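Predicted sugar phosphatases of the HAD superfamily (Cytophaga hutchinsonii, PDB 2HX1) probably hydrolyses sugar phosphates as a magnesium-binding phosphatase of the HAD superfamily. Local coordinates at residues G232-L235 and H236-L240; I4-F7 and K8-L11; F212-D215 and M216-K220. All blocks are in the same frame, centred on the assembly; numbering follows the deposited sequence.

Contact 1 of 3, residues G232-L235 and H236-L240. With MG (magnesium ion), chain E.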
loop_
_atom_site.group_PDB
_atom_site.type_symbol
_atom_site.label_atom_id
_atom_site.label_comp_id
_atom_site.label_asym_id
_atom_site.label_seq_id
_atom_site.Cartn_x
_atom_site.Cartn_y
_atom_site.Cartn_z
ATOM N N GLY A 232 -23.002 1.083 -14.781
ATOM C CA GLY A 232 -22.553 1.275 -13.398
ATOM C C GLY A 232 -22.079 2.669 -13.050
ATOM O O GLY A 232 -21.847 3.497 -13.939
ATOM N N ASP A 233 -21.930 2.911 -11.749
ATOM C CA ASP A 233 -21.461 4.212 -11.245
ATOM C C ASP A 233 -20.026 4.208 -10.751
ATOM O O ASP A 233 -19.492 5.267 -10.416
ATOM C CB ASP A 233 -22.380 4.736 -10.140
ATOM C CG ASP A 233 -22.375 3.841 -8.917
ATOM O OD1 ASP A 233 -22.545 2.613 -9.100
ATOM O OD2 ASP A 233 -22.177 4.354 -7.784
ATOM N N THR A 234 -19.389 3.040 -10.729
ATOM C CA THR A 234 -18.054 2.867 -10.148
ATOM C C THR A 234 -17.076 2.296 -11.157
ATOM O O THR A 234 -17.327 1.224 -11.719
ATOM C CB THR A 234 -18.143 1.945 -8.930
ATOM O OG1 THR A 234 -19.119 2.477 -8.030
ATOM C CG2 THR A 234 -16.771 1.820 -8.198
ATOM N N LEU A 235 -15.985 3.029 -11.399
ATOM C CA LEU A 235 -15.006 2.667 -12.440
ATOM C C LEU A 235 -14.289 1.328 -12.167
ATOM O O LEU A 235 -14.168 0.451 -13.024
ATOM C CB LEU A 235 -13.970 3.798 -12.613
ATOM C CG LEU A 235 -14.527 5.048 -13.314
ATOM C CD1 LEU A 235 -13.724 6.302 -13.034
ATOM C CD2 LEU A 235 -14.667 4.891 -14.842
ATOM N N HIS A 236 -13.820 1.182 -10.950
ATOM C CA HIS A 236 -12.899 0.118 -10.641
ATOM C C HIS A 236 -13.619 -1.198 -10.398
ATOM O O HIS A 236 -12.952 -2.214 -10.276
ATOM C CB HIS A 236 -12.014 0.486 -9.431
ATOM C CG HIS A 236 -12.766 1.120 -8.309
ATOM N ND1 HIS A 236 -13.208 0.407 -7.213
ATOM C CD2 HIS A 236 -13.186 2.399 -8.127
ATOM C CE1 HIS A 236 -13.856 1.224 -6.396
ATOM N NE2 HIS A 236 -13.857 2.436 -6.928
ATOM N N THR A 237 -14.960 -1.199 -10.349
ATOM C CA THR A 237 -15.712 -2.442 -10.224
ATOM C C THR A 237 -16.589 -2.732 -11.487
ATOM O O THR A 237 -16.334 -3.680 -12.272
ATOM C CB THR A 237 -16.617 -2.453 -8.929
ATOM O OG1 THR A 237 -17.513 -1.345 -8.949
ATOM C CG2 THR A 237 -15.809 -2.357 -7.631
ATOM N N ASP A 238 -17.609 -1.910 -11.695
ATOM C CA ASP A 238 -18.512 -2.060 -12.845
ATOM C C ASP A 238 -17.843 -1.878 -14.217
ATOM O O ASP A 238 -18.016 -2.711 -15.103
ATOM C CB ASP A 238 -19.673 -1.068 -12.742
ATOM C CG ASP A 238 -20.346 -1.104 -11.392
ATOM O OD1 ASP A 238 -20.577 -2.224 -10.862
ATOM O OD2 ASP A 238 -20.601 -0.014 -10.842
ATOM N N ILE A 239 -17.117 -0.785 -14.397
ATOM C CA ILE A 239 -16.624 -0.396 -15.712
ATOM C C ILE A 239 -15.400 -1.217 -16.049
ATOM O O ILE A 239 -15.329 -1.776 -17.131
ATOM C CB ILE A 239 -16.289 1.101 -15.794
ATOM C CG1 ILE A 239 -17.468 1.952 -15.273
ATOM C CG2 ILE A 239 -15.930 1.481 -17.240
ATOM C CD1 ILE A 239 -18.821 1.644 -15.921
ATOM N N LEU A 240 -14.442 -1.293 -15.118
ATOM C CA LEU A 240 -13.239 -2.149 -15.293
ATOM C C LEU A 240 -13.661 -3.586 -15.515
ATOM O O LEU A 240 -13.232 -4.239 -16.479
ATOM C CB LEU A 240 -12.323 -2.041 -14.051
ATOM C CG LEU A 240 -11.051 -2.906 -14.013
ATOM C CD1 LEU A 240 -10.199 -2.569 -15.185
ATOM C CD2 LEU A 240 -10.266 -2.793 -12.691
HETATM MG MG MG E . -22.868 1.119 -7.681
HETATM O O HOH W 1 -22.273 2.189 -6.103
HETATM O O HOH W 2 -20.962 0.285 -8.223
HETATM O O HOH W 3 -23.209 -0.518 -6.493
#
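D233 and D238 meet beside the magnesium ion. D233 OD1 binds it directly at 2.1 Å, with D20 and F22 completing the protein ligands, and D238 OD2 accepts a hydrogen bond from a magnesium-bound water at 2.7 Å. This water also lies 2.9 Å from T234 OG1, which is hydrogen-bonded to N256 ND2. D233 OD2 accepts from a second metal-bound water and from N256 N. D238 OD2 also accepts from T234 N at 3.3 Å, on the anti side of the carboxylate and 21° out of its plane, and more weakly from D233 N. This GDxxxxD run, which starts at the last residue of strand 228-232, is consistent with motif IV of the HAD fold: D233 binds the ion and D238 reaches it through water, while K204 forms a salt bridge with D238 OD1. In helix 235-245, L240 N bonds to L235 O at 2.7 Å, closing a pi-type turn, and T234 O takes weak bonds from D238 N and I239 N. T234 CG2, anti to the backbone N, lies over a face of the H236 ring, 3.5 Å from its centroid, and touches T237 OG1. L235 CD2 meets I239 CG1 at 4.1 Å.

Contact 2 of 3, residues I4-F7 and K8-L11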
loop_
_atom_site.group_PDB
_atom_site.type_symbol
_atom_site.label_atom_id
_atom_site.label_comp_id
_atom_site.label_asym_id
_atom_site.label_seq_id
_atom_site.Cartn_x
_atom_site.Cartn_y
_atom_site.Cartn_z
ATOM N N ILE A 4 -21.782 13.270 -23.366
ATOM C CA ILE A 4 -22.847 12.675 -22.567
ATOM C C ILE A 4 -23.952 12.257 -23.514
ATOM O O ILE A 4 -24.365 13.039 -24.379
ATOM C CB ILE A 4 -23.368 13.623 -21.458
ATOM C CG1 ILE A 4 -22.219 14.153 -20.591
ATOM C CG2 ILE A 4 -24.270 12.888 -20.537
ATOM C CD1 ILE A 4 -21.571 13.121 -19.744
ATOM N N GLU A 5 -24.393 11.011 -23.375
ATOM C CA GLU A 5 -25.378 10.399 -24.246
ATOM C C GLU A 5 -26.596 10.031 -23.422
ATOM O O GLU A 5 -26.455 9.720 -22.225
ATOM C CB GLU A 5 -24.774 9.148 -24.892
ATOM C CG GLU A 5 -23.688 9.463 -25.912
ATOM C CD GLU A 5 -22.972 8.233 -26.466
ATOM O OE1 GLU A 5 -23.529 7.587 -27.385
ATOM O OE2 GLU A 5 -21.842 7.912 -26.010
ATOM N N SER A 6 -27.793 10.061 -24.028
ATOM C CA SER A 6 -28.987 9.623 -23.301
ATOM C C SER A 6 -28.988 8.119 -23.211
ATOM O O SER A 6 -28.657 7.436 -24.164
ATOM C CB SER A 6 -30.297 10.089 -23.935
ATOM O OG SER A 6 -30.693 9.222 -24.947
ATOM N N PHE A 7 -29.346 7.608 -22.043
ATOM C CA PHE A 7 -29.374 6.178 -21.847
ATOM C C PHE A 7 -30.326 5.530 -22.856
ATOM O O PHE A 7 -29.959 4.560 -23.529
ATOM C CB PHE A 7 -29.736 5.867 -20.400
ATOM C CG PHE A 7 -29.667 4.431 -20.079
ATOM C CD1 PHE A 7 -28.467 3.755 -20.158
ATOM C CD2 PHE A 7 -30.807 3.738 -19.727
ATOM C CE1 PHE A 7 -28.391 2.398 -19.869
ATOM C CE2 PHE A 7 -30.747 2.390 -19.434
ATOM C CZ PHE A 7 -29.519 1.720 -19.512
ATOM N N LYS A 8 -31.521 6.103 -23.025
ATOM C CA LYS A 8 -32.469 5.612 -24.030
ATOM C C LYS A 8 -31.804 5.397 -25.391
ATOM O O LYS A 8 -31.994 4.352 -26.044
ATOM C CB LYS A 8 -33.643 6.588 -24.183
ATOM C CG LYS A 8 -34.801 6.045 -25.029
ATOM C CD LYS A 8 -36.055 6.919 -24.932
ATOM C CE LYS A 8 -37.132 6.506 -25.957
ATOM N NZ LYS A 8 -38.072 7.643 -26.293
ATOM N N SER A 9 -31.018 6.387 -25.813
ATOM C CA SER A 9 -30.410 6.347 -27.149
ATOM C C SER A 9 -29.396 5.181 -27.369
ATOM O O SER A 9 -29.077 4.824 -28.514
ATOM C CB SER A 9 -29.702 7.662 -27.460
ATOM O OG SER A 9 -28.416 7.675 -26.856
ATOM N N LEU A 10 -28.856 4.637 -26.285
ATOM C CA LEU A 10 -27.923 3.512 -26.382
ATOM C C LEU A 10 -28.633 2.180 -26.521
ATOM O O LEU A 10 -28.077 1.260 -27.101
ATOM C CB LEU A 10 -26.969 3.436 -25.156
ATOM C CG LEU A 10 -26.268 4.709 -24.690
ATOM C CD1 LEU A 10 -25.553 4.446 -23.366
ATOM C CD2 LEU A 10 -25.310 5.238 -25.752
ATOM N N LEU A 11 -29.844 2.067 -25.983
ATOM C CA LEU A 11 -30.459 0.760 -25.779
ATOM C C LEU A 11 -30.628 -0.127 -27.025
ATOM O O LEU A 11 -30.551 -1.336 -26.902
ATOM C CB LEU A 11 -31.781 0.916 -25.049
ATOM C CG LEU A 11 -31.624 1.492 -23.637
ATOM C CD1 LEU A 11 -32.963 1.610 -22.983
ATOM C CD2 LEU A 11 -30.696 0.630 -22.767
HETATM O O HOH W 4 -26.310 7.980 -28.099
#
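S6 and S9 meet in a local serine N-cap at the start of the short helix 7-10, close to the amino terminus and beside the edge strand 275-277. S6 OG accepts from S9 N at 3.0 Å with an N-H...O angle of 149°, so the side chain before the helix takes up an amide of its first turn. Its chi1 of 84° sets OG between the backbone N and the carbonyl carbon, turned back over that turn. S9 answers with its own hydroxyl: S9 OG donates to S6 O at 2.7 Å, in the carbonyl plane and on a lone pair, while S9 N adds a weak bond to the same oxygen. S9 OG, having spent its proton on S6, accepts from a water that also donates to E5 OE1 at 2.9 Å, and the loop is thereby tied to the helix through solvent. The other oxygen, E5 OE2, is hydrogen-bonded to H275. The L10 methyl CD2 lies beside the carboxylate, 3.4 Å from E5 OE1, the two side chains crossing at about a right angle. The apolar contact is that of F7 with L11: L11 CD2 sits over one face of the F7 ring, 4.0 Å from its centroid, in a CH-pi contact one turn along the chain. L10 N bonds to F7 O at 3.0 Å. F7 is buried on L229 and V231 of strand 228-232, L10 packs on H275 and C277 of strand 275-277, and L11 reaches Y41 and L42 of helix 35-44.

Contact 3 of 3, residues F212-D215 and M216-K220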
loop_
_atom_site.group_PDB
_atom_site.type_symbol
_atom_site.label_atom_id
_atom_site.label_comp_id
_atom_site.label_asym_id
_atom_site.label_seq_id
_atom_site.Cartn_x
_atom_site.Cartn_y
_atom_site.Cartn_z
ATOM N N PHE A 212 -21.862 -16.270 -16.114
ATOM C CA PHE A 212 -23.091 -16.987 -15.785
ATOM C C PHE A 212 -24.297 -16.424 -16.566
ATOM O O PHE A 212 -25.045 -17.169 -17.200
ATOM C CB PHE A 212 -23.311 -16.939 -14.256
ATOM C CG PHE A 212 -24.582 -17.572 -13.823
ATOM C CD1 PHE A 212 -24.710 -18.941 -13.809
ATOM C CD2 PHE A 212 -25.674 -16.793 -13.482
ATOM C CE1 PHE A 212 -25.908 -19.527 -13.428
ATOM C CE2 PHE A 212 -26.877 -17.366 -13.127
ATOM C CZ PHE A 212 -27.000 -18.722 -13.087
ATOM N N ALA A 213 -24.432 -15.100 -16.565
ATOM C CA ALA A 213 -25.500 -14.409 -17.283
ATOM C C ALA A 213 -25.322 -14.615 -18.782
ATOM O O ALA A 213 -26.283 -14.896 -19.497
ATOM C CB ALA A 213 -25.496 -12.907 -16.967
ATOM N N TYR A 214 -24.092 -14.463 -19.253
ATOM C CA TYR A 214 -23.800 -14.591 -20.682
ATOM C C TYR A 214 -24.165 -15.984 -21.170
ATOM O O TYR A 214 -24.803 -16.143 -22.205
ATOM C CB TYR A 214 -22.319 -14.321 -20.938
ATOM C CG TYR A 214 -21.852 -14.387 -22.396
ATOM C CD1 TYR A 214 -22.501 -13.675 -23.409
ATOM C CD2 TYR A 214 -20.732 -15.121 -22.739
ATOM C CE1 TYR A 214 -22.056 -13.720 -24.718
ATOM C CE2 TYR A 214 -20.274 -15.181 -24.055
ATOM C CZ TYR A 214 -20.939 -14.481 -25.047
ATOM O OH TYR A 214 -20.456 -14.557 -26.353
ATOM N N ASP A 215 -23.725 -16.994 -20.434
ATOM C CA ASP A 215 -24.030 -18.377 -20.800
ATOM C C ASP A 215 -25.558 -18.611 -20.878
ATOM O O ASP A 215 -26.026 -19.305 -21.763
ATOM C CB ASP A 215 -23.411 -19.342 -19.775
ATOM C CG ASP A 215 -23.572 -20.778 -20.175
ATOM O OD1 ASP A 215 -23.120 -21.133 -21.291
ATOM O OD2 ASP A 215 -24.155 -21.545 -19.380
HETATM N N MSE A 216 -26.332 -18.036 -19.954
HETATM C CA MSE A 216 -27.782 -18.170 -20.018
HETATM C C MSE A 216 -28.336 -17.517 -21.272
HETATM O O MSE A 216 -29.215 -18.058 -21.917
HETATM C CB MSE A 216 -28.444 -17.591 -18.775
HETATM C CG MSE A 216 -28.181 -18.471 -17.559
HETATM SE SE MSE A 216 -29.258 -17.996 -16.056
HETATM C CE MSE A 216 -31.082 -18.779 -16.691
ATOM N N LEU A 217 -27.831 -16.344 -21.628
ATOM C CA LEU A 217 -28.324 -15.659 -22.824
ATOM C C LEU A 217 -27.994 -16.479 -24.071
ATOM O O LEU A 217 -28.820 -16.667 -24.966
ATOM C CB LEU A 217 -27.766 -14.229 -22.913
ATOM C CG LEU A 217 -28.310 -13.227 -21.864
ATOM C CD1 LEU A 217 -27.356 -12.053 -21.637
ATOM C CD2 LEU A 217 -29.708 -12.751 -22.196
ATOM N N ARG A 218 -26.790 -17.015 -24.111
ATOM C CA ARG A 218 -26.376 -17.821 -25.232
ATOM C C ARG A 218 -27.248 -19.044 -25.447
ATOM O O ARG A 218 -27.339 -19.514 -26.600
ATOM C CB ARG A 218 -24.901 -18.232 -25.100
ATOM C CG ARG A 218 -23.949 -17.132 -25.529
ATOM C CD ARG A 218 -22.483 -17.596 -25.500
ATOM N NE ARG A 218 -22.129 -18.465 -26.633
ATOM C CZ ARG A 218 -21.857 -18.054 -27.884
ATOM N NH1 ARG A 218 -21.905 -16.767 -28.218
ATOM N NH2 ARG A 218 -21.542 -18.958 -28.821
ATOM N N GLN A 219 -27.895 -19.550 -24.383
ATOM C CA GLN A 219 -28.795 -20.710 -24.521
ATOM C C GLN A 219 -30.114 -20.387 -25.244
ATOM O O GLN A 219 -30.899 -21.303 -25.551
ATOM C CB GLN A 219 -29.117 -21.344 -23.156
ATOM C CG GLN A 219 -27.926 -22.021 -22.488
ATOM C CD GLN A 219 -28.245 -22.498 -21.058
ATOM O OE1 GLN A 219 -27.406 -22.403 -20.152
ATOM N NE2 GLN A 219 -29.469 -23.002 -20.853
ATOM N N LYS A 220 -30.411 -19.113 -25.450
ATOM C CA LYS A 220 -31.668 -18.746 -26.082
ATOM C C LYS A 220 -31.532 -17.745 -27.233
ATOM O O LYS A 220 -32.512 -17.426 -27.891
ATOM C CB LYS A 220 -32.679 -18.237 -25.046
ATOM C CG LYS A 220 -32.240 -17.013 -24.292
ATOM C CD LYS A 220 -33.383 -16.499 -23.402
ATOM C CE LYS A 220 -32.894 -15.385 -22.447
ATOM N NZ LYS A 220 -34.022 -14.638 -21.788
#
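Y214 and R218, one helical turn apart, are joined through both backbone and side chain. R218 N donates to Y214 O at 2.9 Å. Along the same flank R218 runs beside the tyrosine and points the same way. Its CD lies over one ring face of Y214, 3.8 Å from the centroid, in a CH-pi contact. A bend at chi3 (76°) then turns the guanidinium toward the phenol, where R218 NH1 donates to Y214 OH at 3.2 Å. That bond is weak, its N-H...O angle being 124°, and the guanidinium plane stands 47° from the ring. The same hydroxyl has a weak bond to I223 O. With an alanine in place of Y214, R218 CD would probably lose the ring face it rests on, and the guanidinium would be freer to swing while I223 O lost its phenol partner. The other main-chain amides here are paired in regular i to i+4 fashion: M216 N with F212 O, L217 N with A213 O at 3.0 Å, and, more weakly, Q219 N with D215 O. K220 N turns to L217 O instead, also at 3.0 Å. D215 OD2 and Q219 OE1 come within 3.4 Å, but both are acceptors and do not bond. On another flank the selenium of M216, a selenomethionine, lies 4.3 Å from the centroid of the F212 ring, an oblique Met-aromatic contact. A213 packs on F18 and Y50, and L217 on C16, Y50 and I228. This is an amphipathic alpha-helix laid against the parallel sheet of the Rossmann-like HAD core.

How the contacts relate
All three contacts bear on strand 228-232 of the six-stranded parallel sheet. Contact 1 begins at its carboxyl end, with G232 its last residue, where the magnesium ion is bound; contact 2 sets F7 against its residues L229 and V231; contact 3 rests Y214 and L217 on its first residue, I228. None touches another: contacts 1 and 2 have centres 18 Å apart and nearest atoms about 8 Å, against 22 and about 13 Å for contacts 1 and 3. Contacts 2 and 3 lie 24 Å apart between centres. Only contact 1 holds a metal ligand; the F7 side chain of contact 2 stays about 13 Å from the magnesium ion, so contact 2 is structural packing, and contact 3 packs its helix on the sheet.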